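Local coordinates for protein Pre-mRNA-splicing factor SAD1 (Saccharomyces cerevisiae, PDB 4MSX) that promotes assembly of U4 snRNA into the U4/U6 snRNP and is required for pre-mRNA splicing, although its deubiquitinase-like domain is catalytically inactive, at residues Thr191-His196 / Lys437-Thr442; Lys414-His419 / Phe474-Glu479; Leu325-Phe330 / Phe379-Arg384. All coordinates share one frame; numbering follows the deposited sequence.

In the fold
All three contacts lie in the USP-type domain and lead from a helix into its mixed sheet and on to its far border. Contact 1 sets helix 189-203 against strand 438-446; contact 2 pairs strand 409-421, the sheet neighbour of 438-446, with 472-480; contact 3 continues through 374-379 to 323-325. Centres of contacts 1 and 2 are 13 Å apart, 2 and 3 16 Å, 1 and 3 19 Å. Along the chain, contact 3 is nested inside the loop closed by contact 1, and contact 2 crosses contact 1. Strands from distant parts of the sequence thus join one mixed sheet, with helix 189-203 packed against it; Trp-440 in contact 1 meets Phe-474 of contact 2 and Phe-382 of contact 3.

Contact 1: residues Thr191-His196 / Lys437-Thr442; sequences TYDYAH and KSHWIT
At what probably corresponds to the active site of ubiquitin-specific proteases, Asp-193 of helix 189-203 faces His-439 and Trp-440 of strand 438-446. The segment axes approach to 7.2 Å and their directions differ by 39°. One carboxylate oxygen carries most of the link. His-439 ND1 donates to Asp-193 OD2 over 2.7 Å, where OD2 offers the lone pair directed away from OD1. The backbone Trp-440 N reaches the same OD2 at 2.9 Å, but from well above the carboxylate plane, so the two donors fix OD2 from different directions. Asp-193 can present its carboxylate there because CG sits between the backbone N and carbonyl carbon (chi1 51°). OD1 takes a bond from a water and a weak one from Tyr-194 N; it also lies 3.5 Å from Trp-440 CD1, in the indole plane at its edge, and Tyr-194 CB packs on that CD1 at 3.9 Å. Farther along, one water donates to both Asp-193 O and Trp-440 O. His-439 NE2 is held by Asp-456 on the next strand. The line Asp-193, His-439, Asp-456 resembles the Cys-His-Asp triad of active family members, with an aspartate probably replacing their nucleophilic cysteine, consistent with a pseudo-deubiquitinase.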
loop_
_atom_site.group_PDB
_atom_site.type_symbol
_atom_site.label_atom_id
_atom_site.label_comp_id
_atom_site.label_asym_id
_atom_site.label_seq_id
_atom_site.Cartn_x
_atom_site.Cartn_y
_atom_site.Cartn_z
ATOM N N THR A 191 -3.903 14.188 0.514
ATOM C CA THR A 191 -2.484 14.341 0.218
ATOM C C THR A 191 -1.794 13.062 -0.284
ATOM O O THR A 191 -0.886 13.149 -1.104
ATOM C CB THR A 191 -1.744 14.860 1.474
ATOM O OG1 THR A 191 -2.406 16.049 1.868
ATOM C CG2 THR A 191 -0.257 15.156 1.222
ATOM N N TYR A 192 -2.161 11.902 0.269
ATOM C CA TYR A 192 -1.357 10.709 0.048
ATOM C C TYR A 192 -2.118 9.552 -0.683
ATOM O O TYR A 192 -1.646 8.383 -0.675
ATOM C CB TYR A 192 -0.817 10.220 1.414
ATOM C CG TYR A 192 0.239 11.208 1.961
ATOM C CD1 TYR A 192 1.425 11.448 1.269
ATOM C CD2 TYR A 192 0.015 11.929 3.128
ATOM C CE1 TYR A 192 2.397 12.348 1.759
ATOM C CE2 TYR A 192 1.025 12.822 3.662
ATOM C CZ TYR A 192 2.188 13.031 2.956
ATOM O OH TYR A 192 3.155 13.946 3.444
ATOM N N ASP A 193 -3.247 9.848 -1.329
ATOM C CA ASP A 193 -4.026 8.769 -1.950
ATOM C C ASP A 193 -3.213 7.920 -2.931
ATOM O O ASP A 193 -3.386 6.666 -2.966
ATOM C CB ASP A 193 -5.287 9.258 -2.658
ATOM C CG ASP A 193 -5.022 10.406 -3.641
ATOM O OD1 ASP A 193 -3.846 10.829 -3.857
ATOM O OD2 ASP A 193 -6.040 10.887 -4.186
ATOM N N TYR A 194 -2.307 8.541 -3.680
ATOM C CA TYR A 194 -1.483 7.757 -4.623
ATOM C C TYR A 194 -0.615 6.717 -3.901
ATOM O O TYR A 194 -0.348 5.625 -4.412
ATOM C CB TYR A 194 -0.575 8.637 -5.480
ATOM C CG TYR A 194 0.450 9.396 -4.665
ATOM C CD1 TYR A 194 1.680 8.815 -4.378
ATOM C CD2 TYR A 194 0.152 10.635 -4.123
ATOM C CE1 TYR A 194 2.621 9.475 -3.618
ATOM C CE2 TYR A 194 1.085 11.304 -3.301
ATOM C CZ TYR A 194 2.306 10.710 -3.063
ATOM O OH TYR A 194 3.234 11.348 -2.265
ATOM N N ALA A 195 -0.129 7.063 -2.717
ATOM C CA ALA A 195 0.674 6.140 -1.947
ATOM C C ALA A 195 -0.210 5.095 -1.286
ATOM O O ALA A 195 0.200 3.939 -1.162
ATOM C CB ALA A 195 1.476 6.924 -0.806
ATOM N N HIS A 196 -1.389 5.477 -0.811
ATOM C CA HIS A 196 -2.283 4.454 -0.224
ATOM C C HIS A 196 -2.552 3.350 -1.265
ATOM O O HIS A 196 -2.494 2.171 -0.939
ATOM C CB HIS A 196 -3.613 5.080 0.188
ATOM C CG HIS A 196 -3.444 6.201 1.152
ATOM N ND1 HIS A 196 -4.369 7.208 1.293
ATOM C CD2 HIS A 196 -2.442 6.456 2.028
ATOM C CE1 HIS A 196 -3.942 8.047 2.236
ATOM N NE2 HIS A 196 -2.783 7.607 2.702
ATOM N N LYS A 437 -7.738 18.338 -10.590
ATOM C CA LYS A 437 -6.905 17.595 -9.644
ATOM C C LYS A 437 -7.272 16.098 -9.639
ATOM O O LYS A 437 -8.450 15.725 -9.639
ATOM C CB LYS A 437 -7.050 18.110 -8.223
ATOM C CG LYS A 437 -5.862 17.671 -7.368
ATOM C CD LYS A 437 -6.149 17.602 -5.875
ATOM C CE LYS A 437 -5.033 16.837 -5.170
ATOM N NZ LYS A 437 -3.691 17.425 -5.506
ATOM N N SER A 438 -6.251 15.256 -9.620
ATOM C CA SER A 438 -6.481 13.776 -9.594
ATOM C C SER A 438 -6.711 13.270 -8.171
ATOM O O SER A 438 -6.004 13.689 -7.240
ATOM C CB SER A 438 -5.245 13.092 -10.148
ATOM O OG SER A 438 -5.066 13.362 -11.547
ATOM N N HIS A 439 -7.661 12.354 -7.995
ATOM C CA HIS A 439 -7.849 11.637 -6.743
ATOM C C HIS A 439 -7.824 10.141 -7.121
ATOM O O HIS A 439 -8.307 9.760 -8.205
ATOM C CB HIS A 439 -9.184 12.028 -6.121
ATOM C CG HIS A 439 -9.597 11.210 -4.927
ATOM N ND1 HIS A 439 -8.757 10.943 -3.854
ATOM C CD2 HIS A 439 -10.783 10.615 -4.632
ATOM C CE1 HIS A 439 -9.403 10.201 -2.968
ATOM N NE2 HIS A 439 -10.634 9.990 -3.412
ATOM N N TRP A 440 -7.289 9.307 -6.238
ATOM C CA TRP A 440 -7.045 7.882 -6.592
ATOM C C TRP A 440 -7.783 7.016 -5.593
ATOM O O TRP A 440 -7.700 7.242 -4.373
ATOM C CB TRP A 440 -5.520 7.595 -6.540
ATOM C CG TRP A 440 -4.739 8.486 -7.479
ATOM C CD1 TRP A 440 -3.971 9.602 -7.174
ATOM C CD2 TRP A 440 -4.676 8.318 -8.897
ATOM N NE1 TRP A 440 -3.444 10.119 -8.345
ATOM C CE2 TRP A 440 -3.888 9.362 -9.414
ATOM C CE3 TRP A 440 -5.238 7.372 -9.775
ATOM C CZ2 TRP A 440 -3.621 9.493 -10.773
ATOM C CZ3 TRP A 440 -4.970 7.478 -11.125
ATOM C CH2 TRP A 440 -4.169 8.546 -11.625
ATOM N N ILE A 441 -8.500 6.019 -6.089
ATOM C CA ILE A 441 -9.148 5.098 -5.158
ATOM C C ILE A 441 -8.831 3.676 -5.591
ATOM O O ILE A 441 -8.435 3.421 -6.729
ATOM C CB ILE A 441 -10.653 5.323 -5.090
ATOM C CG1 ILE A 441 -11.279 4.968 -6.429
ATOM C CG2 ILE A 441 -10.979 6.818 -4.715
ATOM C CD1 ILE A 441 -12.789 5.117 -6.432
ATOM N N THR A 442 -8.939 2.753 -4.644
ATOM C CA THR A 442 -8.378 1.404 -4.880
ATOM C C THR A 442 -9.468 0.400 -4.631
ATOM O O THR A 442 -10.118 0.443 -3.591
ATOM C CB THR A 442 -7.190 1.141 -3.914
ATOM O OG1 THR A 442 -6.269 2.225 -4.047
ATOM C CG2 THR A 442 -6.448 -0.217 -4.214
HETATM O O HOH W 1 -6.098 5.329 -3.043
HETATM O O HOH W 2 -3.703 12.882 -5.485
HETATM O O HOH W 3 -6.537 13.722 -3.977
#

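Contact 2: residues Lys414-His419 / Phe474-Glu479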
loop_
_atom_site.group_PDB
_atom_site.type_symbol
_atom_site.label_atom_id
_atom_site.label_comp_id
_atom_site.label_asym_id
_atom_site.label_seq_id
_atom_site.Cartn_x
_atom_site.Cartn_y
_atom_site.Cartn_z
ATOM N N LYS A 414 -7.439 -8.811 -9.752
ATOM C CA LYS A 414 -7.336 -8.816 -8.291
ATOM C C LYS A 414 -7.354 -7.402 -7.698
ATOM O O LYS A 414 -7.739 -7.218 -6.553
ATOM C CB LYS A 414 -6.025 -9.497 -7.855
ATOM C CG LYS A 414 -5.952 -11.032 -8.157
ATOM C CD LYS A 414 -6.855 -11.866 -7.214
ATOM C CE LYS A 414 -6.456 -11.696 -5.725
ATOM N NZ LYS A 414 -5.057 -12.127 -5.401
ATOM N N ALA A 415 -6.929 -6.402 -8.479
ATOM C CA ALA A 415 -6.904 -5.027 -7.965
ATOM C C ALA A 415 -7.105 -4.068 -9.129
ATOM O O ALA A 415 -6.618 -4.330 -10.254
ATOM C CB ALA A 415 -5.537 -4.747 -7.294
ATOM N N ASN A 416 -7.798 -2.970 -8.845
ATOM C CA ASN A 416 -8.138 -1.967 -9.862
ATOM C C ASN A 416 -7.968 -0.570 -9.225
ATOM O O ASN A 416 -8.661 -0.255 -8.265
ATOM C CB ASN A 416 -9.593 -2.206 -10.300
ATOM C CG ASN A 416 -9.999 -1.353 -11.517
ATOM O OD1 ASN A 416 -9.256 -1.245 -12.472
ATOM N ND2 ASN A 416 -11.154 -0.711 -11.444
ATOM N N VAL A 417 -7.005 0.223 -9.703
ATOM C CA VAL A 417 -6.839 1.589 -9.166
ATOM C C VAL A 417 -7.557 2.509 -10.139
ATOM O O VAL A 417 -7.258 2.503 -11.334
ATOM C CB VAL A 417 -5.377 1.950 -9.083
ATOM C CG1 VAL A 417 -5.166 3.424 -8.524
ATOM C CG2 VAL A 417 -4.666 0.949 -8.097
ATOM N N VAL A 418 -8.431 3.337 -9.604
ATOM C CA VAL A 418 -9.328 4.151 -10.398
ATOM C C VAL A 418 -9.009 5.620 -10.211
ATOM O O VAL A 418 -8.647 6.075 -9.100
ATOM C CB VAL A 418 -10.765 3.872 -9.923
ATOM C CG1 VAL A 418 -11.692 4.986 -10.316
ATOM C CG2 VAL A 418 -11.211 2.489 -10.507
ATOM N N HIS A 419 -9.165 6.375 -11.297
ATOM C CA HIS A 419 -8.865 7.793 -11.280
ATOM C C HIS A 419 -10.192 8.567 -11.163
ATOM O O HIS A 419 -11.129 8.291 -11.878
ATOM C CB HIS A 419 -8.139 8.186 -12.574
ATOM C CG HIS A 419 -7.846 9.651 -12.670
ATOM N ND1 HIS A 419 -8.362 10.447 -13.670
ATOM C CD2 HIS A 419 -7.105 10.468 -11.880
ATOM C CE1 HIS A 419 -7.944 11.690 -13.496
ATOM N NE2 HIS A 419 -7.174 11.730 -12.422
ATOM N N PHE A 474 -6.929 2.966 -14.098
ATOM C CA PHE A 474 -5.593 3.504 -14.378
ATOM C C PHE A 474 -4.531 2.397 -14.257
ATOM O O PHE A 474 -3.650 2.286 -15.107
ATOM C CB PHE A 474 -5.278 4.625 -13.359
ATOM C CG PHE A 474 -3.932 5.278 -13.558
ATOM C CD1 PHE A 474 -3.669 6.037 -14.698
ATOM C CD2 PHE A 474 -2.948 5.184 -12.567
ATOM C CE1 PHE A 474 -2.435 6.651 -14.880
ATOM C CE2 PHE A 474 -1.703 5.807 -12.747
ATOM C CZ PHE A 474 -1.442 6.544 -13.876
ATOM N N ILE A 475 -4.569 1.627 -13.156
ATOM C CA ILE A 475 -3.679 0.499 -12.972
ATOM C C ILE A 475 -4.474 -0.728 -12.544
ATOM O O ILE A 475 -5.399 -0.621 -11.744
ATOM C CB ILE A 475 -2.646 0.791 -11.802
ATOM C CG1 ILE A 475 -1.467 1.586 -12.331
ATOM C CG2 ILE A 475 -2.151 -0.524 -11.165
ATOM C CD1 ILE A 475 -0.654 2.185 -11.177
ATOM N N GLN A 476 -4.094 -1.888 -13.044
ATOM C CA GLN A 476 -4.745 -3.130 -12.609
ATOM C C GLN A 476 -3.717 -4.159 -12.296
ATOM O O GLN A 476 -2.668 -4.200 -12.929
ATOM C CB GLN A 476 -5.643 -3.765 -13.742
ATOM C CG GLN A 476 -6.868 -2.888 -14.000
ATOM C CD GLN A 476 -7.731 -3.439 -15.126
ATOM O OE1 GLN A 476 -7.243 -4.206 -15.994
ATOM N NE2 GLN A 476 -9.017 -3.098 -15.087
ATOM N N VAL A 477 -4.081 -5.063 -11.386
ATOM C CA VAL A 477 -3.176 -6.173 -11.073
ATOM C C VAL A 477 -3.973 -7.438 -11.398
ATOM O O VAL A 477 -5.079 -7.589 -10.907
ATOM C CB VAL A 477 -2.778 -6.239 -9.582
ATOM C CG1 VAL A 477 -1.931 -7.505 -9.288
ATOM C CG2 VAL A 477 -1.962 -4.964 -9.164
ATOM N N TRP A 478 -3.410 -8.265 -12.267
ATOM C CA TRP A 478 -4.041 -9.546 -12.685
ATOM C C TRP A 478 -3.187 -10.683 -12.165
ATOM O O TRP A 478 -1.940 -10.590 -12.189
ATOM C CB TRP A 478 -4.098 -9.618 -14.217
ATOM C CG TRP A 478 -5.075 -8.651 -14.804
ATOM C CD1 TRP A 478 -4.876 -7.298 -14.986
ATOM C CD2 TRP A 478 -6.418 -8.919 -15.248
ATOM N NE1 TRP A 478 -6.005 -6.732 -15.526
ATOM C CE2 TRP A 478 -6.948 -7.709 -15.728
ATOM C CE3 TRP A 478 -7.205 -10.097 -15.352
ATOM C CZ2 TRP A 478 -8.257 -7.606 -16.259
ATOM C CZ3 TRP A 478 -8.489 -9.994 -15.882
ATOM C CH2 TRP A 478 -8.999 -8.758 -16.320
ATOM N N GLU A 479 -3.830 -11.776 -11.719
ATOM C CA GLU A 479 -3.082 -12.865 -11.131
ATOM C C GLU A 479 -3.284 -14.146 -11.984
ATOM O O GLU A 479 -4.414 -14.472 -12.378
ATOM C CB GLU A 479 -3.569 -13.179 -9.707
ATOM C CG GLU A 479 -2.786 -14.334 -9.091
ATOM C CD GLU A 479 -3.070 -14.554 -7.588
ATOM O OE1 GLU A 479 -4.159 -14.134 -7.093
ATOM O OE2 GLU A 479 -2.188 -15.153 -6.916
#
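Two long antiparallel strands of the central mixed sheet, 409-421 and 472-480, pair here, and each side of the ladder contributes a classic beta bulge. The segment axes run 178° apart in direction, as expected of antiparallel neighbours. In the first bulge Lys-414 and Ala-415 both face Val-477: Val-477 O accepts from Lys-414 N at 2.9 Å and, at a longer 3.3 Å, from Ala-415 N, while Val-477 N returns a bond to Ala-415 O. In the second, Phe-474 and Ile-475 face Val-417, whose carbonyl takes a bond from Phe-474 N and a long, weak one from Ile-475 N; here too Val-417 N meets Ile-475 O over 2.7 Å almost straight. Asn-416 and Gln-476 form a non-hydrogen-bonded pair between the bulges.

Side chains divide by face. Ala-415 CB packs on Val-477 CB at 3.9 Å, and Val-417 CB on Ile-475 CB at 4.0 Å. On the reverse face Asn-416 and Gln-476 lie alongside, their amide planes 61° apart; Gln-476 NE2 donates in its own amide plane to Asn-416 OD1 at 3.2 Å, arriving above the asparagine carbonyl. That oxygen also bonds to Thr-473 OG1. Gln-476 OE1 accepts from the edge of its own strand's indole, Trp-478 NE1, at 2.9 Å, so both ends of the glutamine amide are tied and its rotation is fixed. At the ladder's end Lys-414, in the conformer described, folds back through three bent torsions to place NZ 2.8 Å from Glu-479 OE1 in a salt bridge; a second conformer makes this link less certain.

The Ala-415, Val-417, Ile-475 and Val-477 face looks onto helix 189-203, where Leu-201 touches three of them; strand 438-446 borders 409-421, and 374-379 borders 472-480.

Contact 3: residues Leu325-Phe330 / Phe379-Arg384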
loop_
_atom_site.group_PDB
_atom_site.type_symbol
_atom_site.label_atom_id
_atom_site.label_comp_id
_atom_site.label_asym_id
_atom_site.label_seq_id
_atom_site.Cartn_x
_atom_site.Cartn_y
_atom_site.Cartn_z
ATOM N N LEU A 325 -0.431 0.092 -21.602
ATOM C CA LEU A 325 -1.318 -0.163 -22.738
ATOM C C LEU A 325 -1.770 1.216 -23.253
ATOM O O LEU A 325 -2.353 2.001 -22.519
ATOM C CB LEU A 325 -2.526 -0.978 -22.277
ATOM C CG LEU A 325 -2.165 -2.351 -21.669
ATOM C CD1 LEU A 325 -3.387 -3.156 -21.221
ATOM C CD2 LEU A 325 -1.286 -3.170 -22.652
ATOM N N ASP A 326 -1.423 1.546 -24.486
ATOM C CA ASP A 326 -1.821 2.827 -25.072
ATOM C C ASP A 326 -3.288 2.793 -25.506
ATOM O O ASP A 326 -3.725 1.833 -26.051
ATOM C CB ASP A 326 -0.941 3.150 -26.279
ATOM C CG ASP A 326 0.511 3.453 -25.887
ATOM O OD1 ASP A 326 0.750 4.251 -24.932
ATOM O OD2 ASP A 326 1.413 2.855 -26.523
ATOM N N LEU A 327 -4.016 3.882 -25.306
ATOM C CA LEU A 327 -5.416 3.907 -25.618
ATOM C C LEU A 327 -5.610 4.575 -26.988
ATOM O O LEU A 327 -4.799 5.385 -27.422
ATOM C CB LEU A 327 -6.169 4.719 -24.576
ATOM C CG LEU A 327 -6.027 4.066 -23.158
ATOM C CD1 LEU A 327 -6.565 5.041 -22.109
ATOM C CD2 LEU A 327 -6.723 2.716 -23.074
ATOM N N PRO A 328 -6.710 4.263 -27.644
ATOM C CA PRO A 328 -6.900 4.914 -28.948
ATOM C C PRO A 328 -6.994 6.449 -28.810
ATOM O O PRO A 328 -7.450 6.968 -27.769
ATOM C CB PRO A 328 -8.195 4.276 -29.479
ATOM C CG PRO A 328 -8.860 3.634 -28.322
ATOM C CD PRO A 328 -7.801 3.344 -27.275
ATOM N N GLU A 329 -6.564 7.180 -29.848
ATOM C CA GLU A 329 -6.577 8.650 -29.815
ATOM C C GLU A 329 -7.917 9.211 -29.319
ATOM O O GLU A 329 -8.977 8.697 -29.640
ATOM C CB GLU A 329 -6.243 9.234 -31.199
ATOM C CG GLU A 329 -5.472 10.539 -31.074
ATOM C CD GLU A 329 -5.148 11.168 -32.416
ATOM O OE1 GLU A 329 -5.039 10.426 -33.420
ATOM O OE2 GLU A 329 -5.005 12.410 -32.466
ATOM N N PHE A 330 -7.857 10.229 -28.468
ATOM C CA PHE A 330 -9.065 10.699 -27.793
ATOM C C PHE A 330 -9.118 12.208 -27.888
ATOM O O PHE A 330 -8.122 12.902 -27.595
ATOM C CB PHE A 330 -9.055 10.291 -26.303
ATOM C CG PHE A 330 -10.265 10.784 -25.509
ATOM C CD1 PHE A 330 -11.445 10.048 -25.523
ATOM C CD2 PHE A 330 -10.214 11.976 -24.766
ATOM C CE1 PHE A 330 -12.562 10.492 -24.814
ATOM C CE2 PHE A 330 -11.337 12.422 -24.028
ATOM C CZ PHE A 330 -12.510 11.671 -24.071
ATOM N N PHE A 379 -2.993 1.993 -17.859
ATOM C CA PHE A 379 -3.719 2.555 -19.039
ATOM C C PHE A 379 -3.249 3.966 -19.215
ATOM O O PHE A 379 -3.346 4.767 -18.291
ATOM C CB PHE A 379 -5.210 2.456 -18.818
ATOM C CG PHE A 379 -5.642 1.015 -18.654
ATOM C CD1 PHE A 379 -5.867 0.207 -19.779
ATOM C CD2 PHE A 379 -5.695 0.436 -17.401
ATOM C CE1 PHE A 379 -6.200 -1.163 -19.619
ATOM C CE2 PHE A 379 -6.005 -0.925 -17.227
ATOM C CZ PHE A 379 -6.265 -1.716 -18.335
ATOM N N ASN A 380 -2.729 4.286 -20.398
ATOM C CA ASN A 380 -1.977 5.542 -20.513
ATOM C C ASN A 380 -2.937 6.722 -20.663
ATOM O O ASN A 380 -3.168 7.191 -21.768
ATOM C CB ASN A 380 -1.044 5.472 -21.703
ATOM C CG ASN A 380 -0.079 6.651 -21.733
ATOM O OD1 ASN A 380 0.036 7.385 -20.741
ATOM N ND2 ASN A 380 0.610 6.839 -22.848
ATOM N N ARG A 381 -3.494 7.182 -19.558
ATOM C CA ARG A 381 -4.466 8.290 -19.567
ATOM C C ARG A 381 -3.864 9.677 -19.835
ATOM O O ARG A 381 -4.509 10.535 -20.472
ATOM C CB ARG A 381 -5.129 8.364 -18.195
ATOM C CG ARG A 381 -5.846 7.049 -17.768
ATOM C CD ARG A 381 -7.180 6.873 -18.539
ATOM N NE ARG A 381 -7.838 5.590 -18.224
ATOM C CZ ARG A 381 -8.953 5.174 -18.829
ATOM N NH1 ARG A 381 -9.518 5.915 -19.813
ATOM N NH2 ARG A 381 -9.480 4.027 -18.472
ATOM N N PHE A 382 -2.672 9.915 -19.294
ATOM C CA PHE A 382 -2.126 11.284 -19.223
ATOM C C PHE A 382 -1.068 11.627 -20.218
ATOM O O PHE A 382 -0.029 10.989 -20.292
ATOM C CB PHE A 382 -1.455 11.499 -17.867
ATOM C CG PHE A 382 -2.401 11.418 -16.726
ATOM C CD1 PHE A 382 -3.558 12.167 -16.728
ATOM C CD2 PHE A 382 -2.151 10.570 -15.650
ATOM C CE1 PHE A 382 -4.470 12.100 -15.692
ATOM C CE2 PHE A 382 -3.048 10.493 -14.592
ATOM C CZ PHE A 382 -4.224 11.247 -14.623
ATOM N N ASP A 383 -1.278 12.735 -20.899
ATOM C CA ASP A 383 -0.212 13.301 -21.704
ATOM C C ASP A 383 0.374 14.456 -20.854
ATOM O O ASP A 383 -0.118 15.585 -20.891
ATOM C CB ASP A 383 -0.767 13.713 -23.091
ATOM C CG ASP A 383 0.238 14.509 -23.929
ATOM O OD1 ASP A 383 1.456 14.521 -23.616
ATOM O OD2 ASP A 383 -0.217 15.106 -24.920
ATOM N N ARG A 384 1.417 14.139 -20.057
ATOM C CA ARG A 384 1.978 15.102 -19.096
ATOM C C ARG A 384 2.746 16.231 -19.759
ATOM O O ARG A 384 2.932 17.293 -19.156
ATOM C CB ARG A 384 2.920 14.420 -18.108
ATOM C CG ARG A 384 2.300 13.281 -17.388
ATOM C CD ARG A 384 1.364 13.718 -16.289
ATOM N NE ARG A 384 1.543 12.841 -15.137
ATOM C CZ ARG A 384 0.797 12.867 -14.039
ATOM N NH1 ARG A 384 -0.202 13.744 -13.930
ATOM N NH2 ARG A 384 1.087 12.034 -13.037
HETATM O O HOH W 4 -2.746 6.412 -24.576
#
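Leu-325 and Phe-379 form the dense end of this contact, where two chain segments leave the sheet side by side. Their side chains point the same way, and Leu-325 CD1 comes within 3.8 Å of Phe-379 CE1. Leu-327 CD2 approaches the same ring at its edge, 4.2 Å from Phe-379 CD1. The other methyl, Leu-327 CD1, lies over one face of the Arg-381 guanidinium, 3.8 Å from NH1. That flat group is itself held by carbonyls, NH1 by Thr-396 O and Asn-394 O and NE by Thr-473 O, so the leucine rests on a fixed platform; Leu-350 and Val-398 add apolar cover to Leu-327 and Phe-379.

The backbone evidence identifies a parallel bridge: Leu-325 and Phe-379 are paired with CA atoms 5.2 Å apart, and Asn-380 N donates to Leu-325 O at 3.1 Å. Strand 323-325 is thereby added to 374-379 of the mixed sheet, and an inverse gamma turn centred on Asn-380 bends the chain away just beyond.

On the outer side the packing thins. Asn-380, with CG anti to the backbone N (chi1 -171°), reaches solvent-exposed Asp-326 through a weak ND2 to OD1 bond of 3.3 Å. A water links the two segments, accepting from Leu-327 N and donating to Asn-380 O, each at 2.9 Å.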